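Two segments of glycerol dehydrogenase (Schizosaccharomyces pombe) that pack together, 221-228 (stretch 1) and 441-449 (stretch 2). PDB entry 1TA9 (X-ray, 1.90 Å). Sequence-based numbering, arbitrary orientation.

Stretch 1 (221-228) APVRFLIS
Stretch 2 441-449: HSPHLTDIH

Stretch 1 leaves an extended A221-P222 (phi/psi -79/155 and -55/135) and turns into a helix (phi near -60, psi -18 at V223, then -35 to -46) that runs on past S228, with I227 N to V223 O at 3.1 Å and S228 N to R224 O at 3.0 Å; F225 N also reaches P222 O at 3.0 Å. Stretch 2 has no regular structure and lies against the start of this helix, in register where the CA atoms of P222 and P443 are 5.4 Å apart.

H441 (-111/1, chi1 m) points its CB away and offers backbone instead: its O lies 3.8 Å from F225 CZ, at the end of a ring with chi1 m, chi2 -78°. The CA-to-CB bond of S442 (-83/151, chi1 m) also points away, and its backbone O accepts a hydrogen bond. R224, all t through chi3, extends far enough to supply it: R224 NH1 to S442 O is 2.9 Å, the N-H...O angle is 164°, and the oxygen lies near the guanidinium plane, where the N-H bonds point.

P443 (-76/178) packs CG against P222 CG at 3.7 Å, an apolar contact between two rings, both C-gamma exo. H444 (-60/153, chi1 m, chi2 124°) is central. R224 CB sits over one face of its imidazole, 3.7 Å from the H444 ring centroid and 15° off the normal, a CH-pi contact. Near the ring plane, V223 CG1 (chi1 p) approaches H444 ND1 at 3.7 Å and I227 CD1 (m, t) approaches H444 CE1 at 3.6 Å. Water 1 accepts from H444 N (2.9 Å) and R224 N (3.2 Å), bridging the backbones.

L445 (-69/-28) and T446 (-135/160) make no contact with stretch 1. D447 (-77/119, chi1 t) OD2 accepts from H449 N (-64/135, chi1 t) across I448 (2.9 Å, 162°). I448 (-81/-2), chi1 p and chi2 t, directs CD1 to V223 CG1 (3.7 Å) and I227 CD1 (3.8 Å), an aliphatic end that suits two apolar neighbours.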

# COMPACT_ATOMS: atom_id res chain seq x y z
N ALA B 221 6.94 -33.55 -27.71
CA ALA B 221 8.36 -33.71 -27.42
C ALA B 221 8.59 -33.83 -25.91
O ALA B 221 7.78 -33.37 -25.11
CB ALA B 221 9.13 -32.53 -27.97
N PRO B 222 9.71 -34.47 -25.51
CA PRO B 222 10.02 -34.63 -24.08
C PRO B 222 10.04 -33.26 -23.41
O PRO B 222 10.62 -32.32 -23.94
CB PRO B 222 11.39 -35.28 -24.10
CG PRO B 222 11.33 -36.12 -25.35
CD PRO B 222 10.70 -35.17 -26.34
N VAL B 223 9.42 -33.15 -22.24
CA VAL B 223 9.35 -31.88 -21.54
C VAL B 223 10.72 -31.27 -21.19
O VAL B 223 10.82 -30.08 -20.91
CB VAL B 223 8.47 -32.00 -20.27
CG1 VAL B 223 9.14 -32.88 -19.24
CG2 VAL B 223 8.16 -30.61 -19.71
N ARG B 224 11.78 -32.08 -21.21
CA ARG B 224 13.10 -31.55 -20.91
C ARG B 224 13.42 -30.44 -21.94
O ARG B 224 14.07 -29.45 -21.61
CB ARG B 224 14.17 -32.65 -20.99
CG ARG B 224 15.58 -32.15 -20.70
CD ARG B 224 16.66 -33.19 -21.02
NE ARG B 224 17.99 -32.62 -20.82
CZ ARG B 224 19.13 -33.18 -21.22
NH1 ARG B 224 19.11 -34.34 -21.86
NH2 ARG B 224 20.29 -32.57 -20.99
N PHE B 225 12.95 -30.61 -23.17
CA PHE B 225 13.18 -29.62 -24.22
C PHE B 225 12.53 -28.27 -23.91
O PHE B 225 13.15 -27.21 -24.07
CB PHE B 225 12.66 -30.13 -25.57
CG PHE B 225 13.53 -31.18 -26.19
CD1 PHE B 225 14.72 -30.83 -26.84
CD2 PHE B 225 13.19 -32.53 -26.12
CE1 PHE B 225 15.54 -31.80 -27.41
CE2 PHE B 225 14.00 -33.51 -26.68
CZ PHE B 225 15.18 -33.15 -27.32
N LEU B 226 11.27 -28.31 -23.48
CA LEU B 226 10.55 -27.08 -23.14
C LEU B 226 11.25 -26.37 -21.99
O LEU B 226 11.40 -25.15 -22.01
CB LEU B 226 9.10 -27.40 -22.73
CG LEU B 226 8.26 -26.19 -22.30
CD1 LEU B 226 7.95 -25.33 -23.52
CD2 LEU B 226 6.96 -26.65 -21.66
N ILE B 227 11.68 -27.14 -21.00
CA ILE B 227 12.36 -26.59 -19.84
C ILE B 227 13.66 -25.91 -20.25
O ILE B 227 14.02 -24.86 -19.71
CB ILE B 227 12.62 -27.69 -18.79
CG1 ILE B 227 11.28 -28.14 -18.21
CG2 ILE B 227 13.54 -27.16 -17.69
CD1 ILE B 227 11.35 -29.37 -17.32
N SER B 228 14.36 -26.49 -21.22
CA SER B 228 15.60 -25.89 -21.70
C SER B 228 15.26 -24.53 -22.31
O SER B 228 15.98 -23.56 -22.14
CB SER B 228 16.25 -26.79 -22.74
OG SER B 228 17.37 -26.15 -23.30
N HIS B 441 20.19 -34.91 -26.07
CA HIS B 441 18.94 -35.11 -26.79
C HIS B 441 18.03 -36.11 -26.09
O HIS B 441 16.94 -36.42 -26.57
CB HIS B 441 19.23 -35.61 -28.21
CG HIS B 441 20.18 -34.73 -28.97
ND1 HIS B 441 19.98 -33.37 -29.11
CD2 HIS B 441 21.32 -35.02 -29.64
CE1 HIS B 441 20.96 -32.86 -29.83
NE2 HIS B 441 21.78 -33.84 -30.17
N SER B 442 18.48 -36.61 -24.95
CA SER B 442 17.71 -37.58 -24.19
C SER B 442 16.66 -36.93 -23.31
O SER B 442 16.81 -35.78 -22.88
CB SER B 442 18.64 -38.41 -23.29
OG SER B 442 19.71 -38.96 -24.03
N PRO B 443 15.55 -37.64 -23.05
CA PRO B 443 14.49 -37.11 -22.20
C PRO B 443 15.01 -37.22 -20.76
O PRO B 443 16.11 -37.73 -20.55
CB PRO B 443 13.33 -38.07 -22.44
CG PRO B 443 13.60 -38.61 -23.82
CD PRO B 443 15.09 -38.84 -23.77
N HIS B 444 14.22 -36.75 -19.80
CA HIS B 444 14.62 -36.85 -18.40
C HIS B 444 14.79 -38.33 -18.05
O HIS B 444 14.15 -39.19 -18.65
CB HIS B 444 13.55 -36.26 -17.49
CG HIS B 444 13.46 -34.77 -17.53
ND1 HIS B 444 12.29 -34.10 -17.84
CD2 HIS B 444 14.39 -33.81 -17.29
CE1 HIS B 444 12.50 -32.80 -17.77
NE2 HIS B 444 13.76 -32.60 -17.44
N LEU B 445 15.64 -38.62 -17.07
CA LEU B 445 15.87 -39.98 -16.63
C LEU B 445 14.63 -40.51 -15.93
O LEU B 445 14.36 -41.72 -15.94
CB LEU B 445 17.06 -40.03 -15.67
CG LEU B 445 18.42 -39.75 -16.33
CD1 LEU B 445 19.50 -39.62 -15.28
CD2 LEU B 445 18.74 -40.88 -17.31
N THR B 446 13.86 -39.61 -15.34
CA THR B 446 12.64 -39.97 -14.63
C THR B 446 11.50 -39.02 -15.00
O THR B 446 11.74 -37.91 -15.48
CB THR B 446 12.85 -39.92 -13.10
OG1 THR B 446 13.32 -38.62 -12.73
CG2 THR B 446 13.88 -40.96 -12.67
N ASP B 447 10.27 -39.46 -14.77
CA ASP B 447 9.08 -38.67 -15.07
C ASP B 447 8.92 -37.59 -13.99
O ASP B 447 8.74 -37.92 -12.82
CB ASP B 447 7.86 -39.59 -15.09
CG ASP B 447 6.56 -38.84 -15.33
OD1 ASP B 447 5.49 -39.44 -15.11
OD2 ASP B 447 6.60 -37.66 -15.74
N ILE B 448 8.96 -36.32 -14.37
CA ILE B 448 8.81 -35.25 -13.39
C ILE B 448 7.36 -34.96 -13.02
O ILE B 448 7.10 -34.10 -12.17
CB ILE B 448 9.46 -33.92 -13.86
CG1 ILE B 448 8.83 -33.46 -15.17
CG2 ILE B 448 10.96 -34.10 -13.99
CD1 ILE B 448 9.27 -32.08 -15.61
N HIS B 449 6.42 -35.66 -13.65
CA HIS B 449 5.02 -35.44 -13.34
C HIS B 449 4.76 -35.83 -11.88
O HIS B 449 5.22 -36.87 -11.42
CB HIS B 449 4.12 -36.27 -14.26
CG HIS B 449 2.66 -35.95 -14.13
ND1 HIS B 449 1.91 -36.31 -13.03
CD2 HIS B 449 1.83 -35.26 -14.94
CE1 HIS B 449 0.68 -35.86 -13.17
NE2 HIS B 449 0.60 -35.21 -14.32
O HOH W 1 11.83 -35.20 -20.46